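Local coordinates for protein NADH-rubredoxin oxidoreductase (Clostridium acetobutylicum, PDB 3KLJ) that passes electrons from NADH to rubredoxin through a bound FAD, feeding the dioxygen-scavenging system of an obligate anaerobe, at residues 191-196 and 335-340; 240-243 and 247-250; 56-61 and 138-143; 288-291 and 295-298; 304-307 and 313-316. All coordinates share one frame; numbering follows the deposited sequence.

Interaction 1: residues 191-196 and 335-340; sequences GLFLKD and DKYIVC
Phe193 of helix 188-199 and Tyr337 at the start of strand 337-343 mark the closest backbone approach of the two segments, with their CA atoms 7.2 Å apart. The helix belongs to the NADH-binding domain and the strand to the antiparallel sheet of the C-terminal domain, so the contact lies on a seam between two of the three domains. Phe193 reaches across it with CG anti to its backbone N (chi1 -179°) and spreads its ring beside the residues that lead into the strand. The methylene of Tyr337 sits almost squarely over one face of that ring. Its CB is 3.6 Å from the centroid of the Phe193 ring and 11° off the normal, a clear CH-pi contact. At the far tip of the ring, Phe193 CZ comes 3.6 Å from Lys336 C. The two aromatic rings themselves do not stack: their centroids are 5.7 Å apart, the planes are inclined by 38°, and the two side chains run past one another in opposing senses. Thr332 and Ile353, from the strands flanking 337-343, also touch Phe193. Lys336 NZ forms a salt bridge with Asp355 within the C-terminal domain. The two segments thus meet through apolar carbon and a ring face, with Tyr337 CB over the phenylalanine and the Lys336 peptide at its tip, while Tyr337 OH adds a polar tie across the same seam to Asp187 and also bonds Arg330 of its own domain.

Interaction 2: residues 240-243 and 247-250; sequences EIAS and ILVN
Ile241 lays its CG2 methyl against the CG2 of Ile247, 3.6 Å between the two carbons, where the chain doubles back inside the FAD-binding domain. The turn closes with a single beta bridge between Ser243 and Ile247, just as strand 247-249 begins; that strand runs parallel to 267-269. In both isoleucines CG1 lies beside the backbone N (chi1 -67° in Ile241, -63° in Ile247), which leaves CG2 anti to that nitrogen and brings the branch methyls together as the side chains cross obliquely. Both also touch Ile110, and further contacts with Ile260 and Ala262 set the pair against strands 107-110 and 260-262 of the parallel sheet of this domain. Leu248 serves the more open part of the contact. One branch, Leu248 CD2, packs on Ala242 CB at 3.8 Å, and the other approaches the backbone of the opposing segment, with Leu248 CD1 4.0 Å from Ser243 C. The backbone bond runs from Leu248 N to Ala242 O, 3.0 Å long and nearly straight, although the donor stands 37° above the carbonyl plane. Ala242 O is gripped a second time, by a water that donates to it at 2.9 Å. That same water donates to Leu248 O at 2.7 Å, so it bridges the shared acceptor Ala242 O to Leu248 O.

Interaction 3: residues 56-61 and 138-143; sequences AKNKSI and KIKDEC
The seam between the FAD-binding and NADH-binding domains is crossed here by one polar reach, from Lys140 of helix 133-146 to Asn58, just beyond helix 51-56. Asn58 is the first residue past helix 51-56 to depart from helical backbone angles, and its positive phi (59°) turns the chain out of the helical path. Its side chain, with CG anti to the backbone N, extends toward the neighbouring domain. Lys140 comes the other way along a chain that bends at chi3 (82°). The two side chains cross at about a right angle, and only their ends engage. Lys140 NZ donates to Asn58 OD1 over 2.7 Å, with the donor tilted 19° from the carbonyl plane. Asn58 was modelled in two conformers, so the bond is less certain than its length suggests. Apolar packing joins the domains close by, where Ala56 touches Ala164 and Asp167 on helix 156-168; Ile139 packs within its own domain on Phe128 and Ile224. A light surface bridge between the FAD-binding and NADH-binding domains, set beside the contacts of Ala56, fits the paired-Rossmann architecture of glutathione-reductase-fold flavoproteins.

Interaction 4: residues 288-291 and 295-298; sequences GLNA and DASY
Asn290 turns the flat amide of its side chain toward the returning chain so that its two ends meet different residues: ND2 points to Ala296 and OD1 lies beside Asp295. The setting is the C-terminal end of helix 277-291 in the FAD-binding domain, where the chain leaves the helix, folds back and runs alongside its last turn on the way to the C-terminal domain. Cys292, immediately after the helix segment, is disulfide-bonded to Cys32, which anchors the same corner covalently. Asn290 ND2 donates to Ala296 O over 2.9 Å in a nearly linear bond (176° at the hydrogen). The acceptor lies practically in the amide plane, only 1° out of it, while ND2 itself stands 22° off the plane of the Ala296 carbonyl. ND2 has a second acceptor, the carbonyl oxygen of Val286 one turn back in the helix. Two acceptors on ND2 fix the rotation of the amide, which suits a buried asparagine, and the Ala296 oxygen has two donors, the second being His252 ND1. Beside this polar join runs a thin apolar one. Leu289, one residue earlier on the helix, extends its CD2 to the CB of Ala296 at 4.2 Å, so the alanine methyl is approached by both the leucine branch and the asparagine amide. Further along, Tyr298 meets Phe269 edge-to-face and rests on Val286. At the other end of the amide, Asn290 OD1 approaches the CA of Asp295 to 3.2 Å, with the CB of Asp295 4.0 Å from the same oxygen.

Interaction 5: residues 304-307 and 313-316; sequences SPIL and SIIS
Ile314 meets Ile306 first through its CB, which lies 3.8 Å from Ile306 CG1. From there the side chain divides. The CG2 methyl stays with Ile306, 3.9 Å from the same CG1, and the two isoleucines pass each other at a slant. The longer branch goes to Leu307: Ile314 CG1 is 4.0 Å from Leu307 CD2, and at the tip Ile314 CD1 presses on that methyl at 3.3 Å, tighter than usual van der Waals contact. The Leu307 and Ile314 side chains run alongside each other in one direction, their ends continuing onto neighbours in the NADH-binding domain: Leu307 touches Ile156 and Glu160 of helix 156-168, and Ile314 touches Leu182. The two segments form the hairpin that opens the C-terminal domain, with strand 306-309 at the edge of its five-stranded antiparallel sheet and 312-317 paired on its other flank with 346-353. Ile306 and Ile314 are a hydrogen-bonded antiparallel pair. Ile314 N donates to Ile306 O over 2.7 Å, but the place of that oxygen is doubtful in the model, and the bond and its length are to be read with caution. The peptide bond between Ile306 and Leu307 is cis, an irregularity in an already weakly bonded strand. Toward the start of the hairpin the strands part and a water takes over, donating to Ser304 O at 2.7 Å and accepting from Ser316 N at 2.7 Å. Ile306 carries CG1 between its backbone N and carbonyl carbon (chi1 54°), which swings that carbon toward the opposing strand; its side chain is about 6 Å from the bound FAD.

Interactions 1 and 5 share the antiparallel sheet of the C-terminal domain and touch through Leu194 CD1 and Ile314 CD1, 3.8 Å apart; both rely mainly on apolar side chains. Interactions 2 and 4 belong to the FAD-binding domain, about 16 Å apart between centres, and each secures a short chain reversal with one clear hydrogen bond to a carbonyl oxygen, from a backbone amide in one and an asparagine side chain in the other. Interaction 3 alone is a pure surface contact, a single polar link, whereas the other four are partly buried. Like interaction 1 it spans two domains, but with a lysine and an amide instead of an aromatic face.

Interaction 1: residues 191-196 and 335-340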
loop_
_atom_site.group_PDB
_atom_site.type_symbol
_atom_site.label_atom_id
_atom_site.label_comp_id
_atom_site.label_asym_id
_atom_site.label_seq_id
_atom_site.Cartn_x
_atom_site.Cartn_y
_atom_site.Cartn_z
ATOM N N GLY A 191 -6.007 16.706 -10.904
ATOM C CA GLY A 191 -5.829 15.508 -11.720
ATOM C C GLY A 191 -5.545 15.799 -13.181
ATOM O O GLY A 191 -4.765 15.082 -13.828
ATOM N N LEU A 192 -6.199 16.825 -13.721
ATOM C CA LEU A 192 -5.974 17.223 -15.099
ATOM C C LEU A 192 -4.614 17.901 -15.247
ATOM O O LEU A 192 -3.936 17.717 -16.252
ATOM C CB LEU A 192 -7.107 18.131 -15.608
ATOM C CG LEU A 192 -8.449 17.420 -15.841
ATOM C CD1 LEU A 192 -9.481 18.413 -16.360
ATOM C CD2 LEU A 192 -8.316 16.216 -16.803
ATOM N N PHE A 193 -4.209 18.666 -14.235
ATOM C CA PHE A 193 -2.854 19.196 -14.185
ATOM C C PHE A 193 -1.858 18.027 -14.269
ATOM O O PHE A 193 -0.936 18.043 -15.093
ATOM C CB PHE A 193 -2.656 20.032 -12.909
ATOM C CG PHE A 193 -1.288 20.652 -12.779
ATOM C CD1 PHE A 193 -0.238 19.945 -12.187
ATOM C CD2 PHE A 193 -1.056 21.950 -13.223
ATOM C CE1 PHE A 193 1.028 20.519 -12.054
ATOM C CE2 PHE A 193 0.207 22.537 -13.093
ATOM C CZ PHE A 193 1.249 21.824 -12.514
ATOM N N LEU A 194 -2.064 17.008 -13.433
ATOM C CA LEU A 194 -1.218 15.832 -13.440
ATOM C C LEU A 194 -1.271 15.087 -14.794
ATOM O O LEU A 194 -0.231 14.747 -15.361
ATOM C CB LEU A 194 -1.601 14.897 -12.277
ATOM C CG LEU A 194 -0.789 13.607 -12.127
ATOM C CD1 LEU A 194 0.645 13.935 -11.694
ATOM C CD2 LEU A 194 -1.454 12.665 -11.116
ATOM N N LYS A 195 -2.475 14.854 -15.313
ATOM C CA LYS A 195 -2.641 14.217 -16.631
ATOM C C LYS A 195 -1.807 14.925 -17.711
ATOM O O LYS A 195 -1.132 14.266 -18.498
ATOM C CB LYS A 195 -4.115 14.193 -17.049
ATOM C CG LYS A 195 -4.368 13.464 -18.381
ATOM C CD LYS A 195 -5.739 13.754 -18.951
ATOM C CE LYS A 195 -5.937 13.034 -20.288
ATOM N NZ LYS A 195 -4.989 13.473 -21.362
ATOM N N ASP A 196 -1.851 16.261 -17.730
ATOM C CA ASP A 196 -1.087 17.073 -18.692
ATOM C C ASP A 196 0.414 16.850 -18.546
ATOM O O ASP A 196 1.114 16.587 -19.526
ATOM C CB ASP A 196 -1.433 18.567 -18.542
ATOM C CG ASP A 196 -0.353 19.501 -19.113
ATOM O OD1 ASP A 196 0.102 19.299 -20.257
ATOM O OD2 ASP A 196 0.029 20.461 -18.413
ATOM N N ASP A 335 5.049 25.014 -12.841
ATOM C CA ASP A 335 5.809 24.010 -12.104
ATOM C C ASP A 335 5.001 23.332 -10.996
ATOM O O ASP A 335 5.390 22.272 -10.509
ATOM C CB ASP A 335 7.073 24.650 -11.495
ATOM C CG ASP A 335 6.821 26.057 -10.922
ATOM O OD1 ASP A 335 7.244 26.327 -9.772
ATOM O OD2 ASP A 335 6.213 26.904 -11.622
ATOM N N LYS A 336 3.893 23.947 -10.587
ATOM C CA LYS A 336 3.166 23.469 -9.414
ATOM C C LYS A 336 1.655 23.704 -9.450
ATOM O O LYS A 336 1.169 24.587 -10.146
ATOM C CB LYS A 336 3.782 24.034 -8.124
ATOM C CG LYS A 336 3.553 25.514 -7.882
ATOM C CD LYS A 336 4.267 26.002 -6.605
ATOM C CE LYS A 336 5.754 26.253 -6.858
ATOM N NZ LYS A 336 6.456 26.768 -5.652
ATOM N N TYR A 337 0.925 22.871 -8.715
ATOM C CA TYR A 337 -0.507 23.019 -8.561
ATOM C C TYR A 337 -0.793 22.992 -7.073
ATOM O O TYR A 337 -0.247 22.156 -6.332
ATOM C CB TYR A 337 -1.282 21.894 -9.285
ATOM C CG TYR A 337 -2.774 21.944 -9.016
ATOM C CD1 TYR A 337 -3.621 22.748 -9.793
ATOM C CD2 TYR A 337 -3.336 21.227 -7.957
ATOM C CE1 TYR A 337 -4.987 22.816 -9.539
ATOM C CE2 TYR A 337 -4.700 21.286 -7.691
ATOM C CZ TYR A 337 -5.522 22.081 -8.489
ATOM O OH TYR A 337 -6.871 22.152 -8.224
ATOM N N ILE A 338 -1.635 23.919 -6.635
ATOM C CA ILE A 338 -2.024 24.003 -5.232
ATOM C C ILE A 338 -3.537 24.040 -5.141
ATOM O O ILE A 338 -4.178 24.786 -5.869
ATOM C CB ILE A 338 -1.468 25.276 -4.559
ATOM C CG1 ILE A 338 0.063 25.290 -4.625
ATOM C CG2 ILE A 338 -1.995 25.400 -3.106
ATOM C CD1 ILE A 338 0.693 26.674 -4.435
ATOM N N VAL A 339 -4.096 23.220 -4.256
ATOM C CA VAL A 339 -5.496 23.359 -3.881
ATOM C C VAL A 339 -5.616 23.281 -2.362
ATOM O O VAL A 339 -5.004 22.428 -1.708
ATOM C CB VAL A 339 -6.449 22.363 -4.640
ATOM C CG1 VAL A 339 -6.166 20.898 -4.282
ATOM C CG2 VAL A 339 -7.908 22.715 -4.391
ATOM N N CYS A 340 -6.394 24.203 -1.811
ATOM C CA CYS A 340 -6.518 24.342 -0.379
ATOM C C CYS A 340 -8.006 24.500 -0.048
ATOM O O CYS A 340 -8.680 25.389 -0.575
ATOM C CB CYS A 340 -5.672 25.552 0.045
ATOM S SG CYS A 340 -5.760 26.056 1.724
#

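Interaction 2: residues 240-243 and 247-250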
loop_
_atom_site.group_PDB
_atom_site.type_symbol
_atom_site.label_atom_id
_atom_site.label_comp_id
_atom_site.label_asym_id
_atom_site.label_seq_id
_atom_site.Cartn_x
_atom_site.Cartn_y
_atom_site.Cartn_z
ATOM N N GLU A 240 -13.961 -15.518 15.930
ATOM C CA GLU A 240 -14.575 -14.288 16.398
ATOM C C GLU A 240 -13.624 -13.093 16.343
ATOM O O GLU A 240 -13.855 -12.089 17.010
ATOM C CB GLU A 240 -15.155 -14.476 17.806
ATOM C CG GLU A 240 -16.324 -15.450 17.866
ATOM C CD GLU A 240 -17.450 -15.072 16.921
ATOM O OE1 GLU A 240 -17.787 -15.884 16.031
ATOM O OE2 GLU A 240 -17.991 -13.954 17.057
ATOM N N ILE A 241 -12.559 -13.197 15.546
ATOM C CA ILE A 241 -11.625 -12.084 15.378
ATOM C C ILE A 241 -12.354 -10.944 14.654
ATOM O O ILE A 241 -12.858 -11.120 13.541
ATOM C CB ILE A 241 -10.357 -12.497 14.587
ATOM C CG1 ILE A 241 -9.514 -13.496 15.401
ATOM C CG2 ILE A 241 -9.525 -11.257 14.200
ATOM C CD1 ILE A 241 -8.564 -14.332 14.564
ATOM N N ALA A 242 -12.421 -9.786 15.302
ATOM C CA ALA A 242 -13.208 -8.675 14.773
ATOM C C ALA A 242 -12.530 -8.078 13.559
ATOM O O ALA A 242 -11.305 -7.941 13.525
ATOM C CB ALA A 242 -13.435 -7.614 15.837
ATOM N N SER A 243 -13.334 -7.752 12.552
ATOM C CA SER A 243 -12.822 -7.117 11.349
ATOM C C SER A 243 -13.870 -6.210 10.733
ATOM O O SER A 243 -15.074 -6.423 10.899
ATOM C CB SER A 243 -12.358 -8.170 10.321
ATOM O OG SER A 243 -13.449 -8.949 9.851
ATOM N N ILE A 247 -8.389 -6.352 10.009
ATOM C CA ILE A 247 -8.518 -6.929 11.350
ATOM C C ILE A 247 -8.393 -5.783 12.358
ATOM O O ILE A 247 -7.427 -5.023 12.325
ATOM C CB ILE A 247 -7.449 -8.037 11.637
ATOM C CG1 ILE A 247 -7.628 -9.227 10.683
ATOM C CG2 ILE A 247 -7.515 -8.512 13.101
ATOM C CD1 ILE A 247 -6.492 -10.239 10.718
ATOM N N LEU A 248 -9.379 -5.670 13.246
ATOM C CA LEU A 248 -9.432 -4.570 14.204
ATOM C C LEU A 248 -8.385 -4.769 15.300
ATOM O O LEU A 248 -8.317 -5.849 15.902
ATOM C CB LEU A 248 -10.847 -4.457 14.797
ATOM C CG LEU A 248 -11.930 -3.574 14.132
ATOM C CD1 LEU A 248 -11.774 -3.320 12.604
ATOM C CD2 LEU A 248 -13.340 -4.053 14.456
ATOM N N VAL A 249 -7.562 -3.741 15.549
ATOM C CA VAL A 249 -6.534 -3.815 16.610
ATOM C C VAL A 249 -6.536 -2.586 17.501
ATOM O O VAL A 249 -6.935 -1.506 17.059
ATOM C CB VAL A 249 -5.100 -4.003 16.046
ATOM C CG1 VAL A 249 -4.968 -5.359 15.377
ATOM C CG2 VAL A 249 -4.739 -2.858 15.095
ATOM N N ASN A 250 -6.125 -2.755 18.760
ATOM C CA ASN A 250 -5.876 -1.606 19.640
ATOM C C ASN A 250 -4.438 -1.086 19.452
ATOM O O ASN A 250 -3.746 -1.494 18.509
ATOM C CB ASN A 250 -6.284 -1.867 21.113
ATOM C CG ASN A 250 -5.367 -2.871 21.858
ATOM O OD1 ASN A 250 -5.640 -3.231 23.008
ATOM N ND2 ASN A 250 -4.322 -3.330 21.209
HETATM O O HOH W 1 -9.869 -7.995 16.043
#

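Interaction 3: residues 56-61 and 138-143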
loop_
_atom_site.group_PDB
_atom_site.type_symbol
_atom_site.label_atom_id
_atom_site.label_comp_id
_atom_site.label_asym_id
_atom_site.label_seq_id
_atom_site.Cartn_x
_atom_site.Cartn_y
_atom_site.Cartn_z
ATOM N N ALA A 56 11.781 -2.009 -13.936
ATOM C CA ALA A 56 12.563 -0.894 -14.506
ATOM C C ALA A 56 14.084 -1.100 -14.631
ATOM O O ALA A 56 14.697 -0.617 -15.589
ATOM C CB ALA A 56 12.265 0.422 -13.761
ATOM N N LYS A 57 14.687 -1.790 -13.664
ATOM C CA LYS A 57 16.149 -1.924 -13.607
ATOM C C LYS A 57 16.645 -3.355 -13.776
ATOM O O LYS A 57 17.857 -3.612 -13.684
ATOM C CB LYS A 57 16.692 -1.356 -12.292
ATOM C CG LYS A 57 16.753 0.185 -12.208
ATOM C CD LYS A 57 17.082 0.580 -10.778
ATOM C CE LYS A 57 17.163 2.090 -10.588
ATOM N NZ LYS A 57 17.156 2.378 -9.129
ATOM N N ASN A 58 15.717 -4.275 -14.042
ATOM C CA ASN A 58 16.058 -5.693 -14.217
ATOM C C ASN A 58 16.732 -6.276 -12.963
ATOM O O ASN A 58 17.611 -7.135 -13.059
ATOM C CB ASN A 58 16.929 -5.889 -15.476
ATOM C CG ASN A 58 17.153 -7.353 -15.823
ATOM O OD1 ASN A 58 16.234 -8.164 -15.766
ATOM N ND2 ASN A 58 18.385 -7.693 -16.180
ATOM N N LYS A 59 16.327 -5.785 -11.792
ATOM C CA LYS A 59 16.809 -6.314 -10.516
ATOM C C LYS A 59 16.093 -7.629 -10.197
ATOM O O LYS A 59 15.000 -7.883 -10.708
ATOM C CB LYS A 59 16.619 -5.279 -9.393
ATOM C CG LYS A 59 17.665 -4.146 -9.472
ATOM C CD LYS A 59 17.451 -3.092 -8.394
ATOM C CE LYS A 59 18.563 -2.036 -8.451
ATOM N NZ LYS A 59 19.918 -2.636 -8.302
ATOM N N SER A 60 16.713 -8.470 -9.373
ATOM C CA SER A 60 16.102 -9.737 -8.964
ATOM C C SER A 60 15.621 -9.702 -7.514
ATOM O O SER A 60 15.706 -8.655 -6.839
ATOM C CB SER A 60 17.063 -10.906 -9.194
ATOM O OG SER A 60 18.225 -10.772 -8.397
ATOM N N ILE A 61 15.084 -10.836 -7.051
ATOM C CA ILE A 61 14.574 -10.961 -5.686
ATOM C C ILE A 61 15.660 -10.636 -4.659
ATOM O O ILE A 61 15.420 -9.918 -3.685
ATOM C CB ILE A 61 13.903 -12.362 -5.413
ATOM C CG1 ILE A 61 13.389 -12.478 -3.968
ATOM C CG2 ILE A 61 14.853 -13.537 -5.737
ATOM C CD1 ILE A 61 12.216 -11.558 -3.611
ATOM N N LYS A 138 5.955 -12.186 -14.215
ATOM C CA LYS A 138 4.898 -12.454 -15.195
ATOM C C LYS A 138 4.627 -11.220 -16.071
ATOM O O LYS A 138 4.476 -11.335 -17.294
ATOM C CB LYS A 138 3.612 -12.915 -14.499
ATOM C CG LYS A 138 3.653 -14.345 -13.969
ATOM C CD LYS A 138 2.327 -14.721 -13.308
ATOM C CE LYS A 138 2.498 -15.831 -12.275
ATOM N NZ LYS A 138 2.848 -17.157 -12.884
ATOM N N ILE A 139 4.563 -10.047 -15.447
ATOM C CA ILE A 139 4.420 -8.796 -16.194
ATOM C C ILE A 139 5.635 -8.529 -17.084
ATOM O O ILE A 139 5.475 -8.170 -18.250
ATOM C CB ILE A 139 4.141 -7.574 -15.269
ATOM C CG1 ILE A 139 2.768 -7.724 -14.606
ATOM C CG2 ILE A 139 4.187 -6.291 -16.079
ATOM C CD1 ILE A 139 2.648 -7.062 -13.246
ATOM N N LYS A 140 6.840 -8.701 -16.537
ATOM C CA LYS A 140 8.075 -8.515 -17.312
ATOM C C LYS A 140 8.006 -9.256 -18.639
ATOM O O LYS A 140 8.265 -8.680 -19.694
ATOM C CB LYS A 140 9.301 -9.002 -16.531
ATOM C CG LYS A 140 9.876 -7.998 -15.537
ATOM C CD LYS A 140 11.313 -8.370 -15.178
ATOM C CE LYS A 140 12.283 -7.882 -16.233
ATOM N NZ LYS A 140 13.616 -8.524 -16.099
ATOM N N ASP A 141 7.623 -10.530 -18.570
ATOM C CA ASP A 141 7.647 -11.423 -19.727
ATOM C C ASP A 141 6.536 -11.175 -20.731
ATOM O O ASP A 141 6.770 -11.278 -21.934
ATOM C CB ASP A 141 7.645 -12.885 -19.279
ATOM C CG ASP A 141 8.979 -13.313 -18.704
ATOM O OD1 ASP A 141 9.407 -12.711 -17.695
ATOM O OD2 ASP A 141 9.602 -14.241 -19.266
ATOM N N GLU A 142 5.333 -10.853 -20.255
ATOM C CA GLU A 142 4.241 -10.552 -21.178
ATOM C C GLU A 142 4.509 -9.268 -21.956
ATOM O O GLU A 142 4.199 -9.189 -23.144
ATOM C CB GLU A 142 2.884 -10.497 -20.475
ATOM C CG GLU A 142 2.010 -11.733 -20.656
ATOM C CD GLU A 142 1.602 -12.001 -22.101
ATOM O OE1 GLU A 142 0.457 -11.677 -22.487
ATOM O OE2 GLU A 142 2.431 -12.535 -22.854
ATOM N N CYS A 143 5.103 -8.282 -21.283
ATOM C CA CYS A 143 5.487 -7.013 -21.913
ATOM C C CYS A 143 6.478 -7.216 -23.061
ATOM O O CYS A 143 6.343 -6.583 -24.107
ATOM C CB CYS A 143 6.044 -6.022 -20.883
ATOM S SG CYS A 143 4.800 -5.389 -19.731
#

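Interaction 4: residues 288-291 and 295-298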
loop_
_atom_site.group_PDB
_atom_site.type_symbol
_atom_site.label_atom_id
_atom_site.label_comp_id
_atom_site.label_asym_id
_atom_site.label_seq_id
_atom_site.Cartn_x
_atom_site.Cartn_y
_atom_site.Cartn_z
ATOM N N GLY A 288 5.296 -7.534 17.819
ATOM C CA GLY A 288 6.347 -8.434 18.287
ATOM C C GLY A 288 6.717 -8.177 19.741
ATOM O O GLY A 288 6.854 -9.116 20.539
ATOM N N LEU A 289 6.876 -6.893 20.067
ATOM C CA LEU A 289 7.187 -6.412 21.419
ATOM C C LEU A 289 6.129 -6.827 22.444
ATOM O O LEU A 289 6.462 -7.302 23.535
ATOM C CB LEU A 289 7.317 -4.878 21.400
ATOM C CG LEU A 289 8.669 -4.131 21.436
ATOM C CD1 LEU A 289 9.938 -4.976 21.143
ATOM C CD2 LEU A 289 8.625 -2.876 20.553
ATOM N N ASN A 290 4.857 -6.635 22.092
ATOM C CA ASN A 290 3.740 -6.985 22.976
ATOM C C ASN A 290 3.600 -8.499 23.148
ATOM O O ASN A 290 3.370 -8.986 24.260
ATOM C CB ASN A 290 2.431 -6.384 22.455
ATOM C CG ASN A 290 2.207 -4.957 22.924
ATOM O OD1 ASN A 290 1.691 -4.721 24.023
ATOM N ND2 ASN A 290 2.558 -4.004 22.089
ATOM N N ALA A 291 3.757 -9.233 22.043
ATOM C CA ALA A 291 3.733 -10.700 22.054
ATOM C C ALA A 291 4.809 -11.276 22.982
ATOM O O ALA A 291 4.659 -12.388 23.502
ATOM C CB ALA A 291 3.900 -11.240 20.658
ATOM N N ASP A 295 4.500 -3.920 26.838
ATOM C CA ASP A 295 3.244 -3.241 26.460
ATOM C C ASP A 295 3.384 -1.904 25.697
ATOM O O ASP A 295 2.750 -0.894 26.052
ATOM C CB ASP A 295 2.285 -3.124 27.662
ATOM C CG ASP A 295 2.737 -2.102 28.696
ATOM O OD1 ASP A 295 1.866 -1.604 29.443
ATOM O OD2 ASP A 295 3.946 -1.789 28.768
ATOM N N ALA A 296 4.210 -1.920 24.649
ATOM C CA ALA A 296 4.401 -0.776 23.760
ATOM C C ALA A 296 3.105 -0.387 23.060
ATOM O O ALA A 296 2.267 -1.238 22.758
ATOM C CB ALA A 296 5.480 -1.084 22.720
ATOM N N SER A 297 2.948 0.908 22.811
ATOM C CA SER A 297 1.796 1.430 22.094
ATOM C C SER A 297 2.181 2.055 20.759
ATOM O O SER A 297 3.070 2.905 20.687
ATOM C CB SER A 297 1.077 2.482 22.927
ATOM O OG SER A 297 0.239 1.875 23.879
ATOM N N TYR A 298 1.469 1.645 19.720
ATOM C CA TYR A 298 1.548 2.278 18.423
ATOM C C TYR A 298 0.743 3.565 18.445
ATOM O O TYR A 298 -0.398 3.588 18.919
ATOM C CB TYR A 298 0.988 1.339 17.352
ATOM C CG TYR A 298 0.889 1.966 15.975
ATOM C CD1 TYR A 298 -0.346 2.356 15.453
ATOM C CD2 TYR A 298 2.029 2.180 15.207
ATOM C CE1 TYR A 298 -0.441 2.934 14.194
ATOM C CE2 TYR A 298 1.945 2.764 13.946
ATOM C CZ TYR A 298 0.706 3.129 13.450
ATOM O OH TYR A 298 0.616 3.700 12.211
#

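Interaction 5: residues 304-307 and 313-316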
loop_
_atom_site.group_PDB
_atom_site.type_symbol
_atom_site.label_atom_id
_atom_site.label_comp_id
_atom_site.label_asym_id
_atom_site.label_seq_id
_atom_site.Cartn_x
_atom_site.Cartn_y
_atom_site.Cartn_z
ATOM N N SER A 304 2.767 10.813 3.966
ATOM C CA SER A 304 3.232 10.051 2.803
ATOM C C SER A 304 3.436 10.983 1.615
ATOM O O SER A 304 2.461 11.460 1.019
ATOM C CB SER A 304 2.283 8.888 2.451
ATOM O OG SER A 304 1.045 9.347 1.934
ATOM N N PRO A 305 4.708 11.292 1.295
ATOM C CA PRO A 305 4.930 12.039 0.066
ATOM C C PRO A 305 4.851 11.090 -1.117
ATOM O O PRO A 305 5.697 10.211 -1.281
ATOM C CB PRO A 305 6.348 12.608 0.230
ATOM C CG PRO A 305 6.725 12.359 1.667
ATOM C CD PRO A 305 5.942 11.158 2.088
ATOM N N ILE A 306 3.800 11.240 -1.906
ATOM C CA ILE A 306 3.700 10.540 -3.173
ATOM C C ILE A 306 4.195 11.523 -4.239
ATOM O O ILE A 306 4.582 12.629 -3.899
ATOM C CB ILE A 306 2.257 10.000 -3.415
ATOM C CG1 ILE A 306 1.216 11.121 -3.292
ATOM C CG2 ILE A 306 1.959 8.854 -2.454
ATOM C CD1 ILE A 306 -0.227 10.669 -3.107
ATOM N N LEU A 307 4.348 11.112 -5.487
ATOM C CA LEU A 307 4.598 9.739 -5.859
ATOM C C LEU A 307 5.943 9.784 -6.554
ATOM O O LEU A 307 6.436 10.862 -6.890
ATOM C CB LEU A 307 3.494 9.198 -6.776
ATOM C CG LEU A 307 3.279 9.638 -8.231
ATOM C CD1 LEU A 307 2.244 8.739 -8.899
ATOM C CD2 LEU A 307 2.866 11.094 -8.358
ATOM N N SER A 313 6.057 15.340 -8.105
ATOM C CA SER A 313 5.828 15.047 -6.695
ATOM C C SER A 313 4.459 15.508 -6.229
ATOM O O SER A 313 4.007 16.593 -6.609
ATOM C CB SER A 313 6.887 15.753 -5.862
ATOM O OG SER A 313 6.793 17.158 -6.037
ATOM N N ILE A 314 3.814 14.708 -5.380
ATOM C CA ILE A 314 2.465 15.030 -4.888
ATOM C C ILE A 314 2.342 14.810 -3.392
ATOM O O ILE A 314 2.756 13.776 -2.883
ATOM C CB ILE A 314 1.376 14.174 -5.587
ATOM C CG1 ILE A 314 1.305 14.513 -7.073
ATOM C CG2 ILE A 314 0.004 14.394 -4.931
ATOM C CD1 ILE A 314 0.607 13.480 -7.896
ATOM N N ILE A 315 1.791 15.782 -2.677
ATOM C CA ILE A 315 1.328 15.507 -1.322
ATOM C C ILE A 315 -0.142 15.894 -1.184
ATOM O O ILE A 315 -0.562 16.976 -1.614
ATOM C CB ILE A 315 2.227 16.112 -0.167
ATOM C CG1 ILE A 315 1.638 17.382 0.421
ATOM C CG2 ILE A 315 3.706 16.308 -0.577
ATOM C CD1 ILE A 315 0.878 17.136 1.678
ATOM N N SER A 316 -0.915 14.988 -0.599
ATOM C CA SER A 316 -2.350 15.168 -0.461
ATOM C C SER A 316 -2.740 14.900 0.976
ATOM O O SER A 316 -2.273 13.925 1.573
ATOM C CB SER A 316 -3.105 14.229 -1.412
ATOM O OG SER A 316 -4.503 14.392 -1.263
HETATM O O HOH W 2 0.135 12.577 0.163
#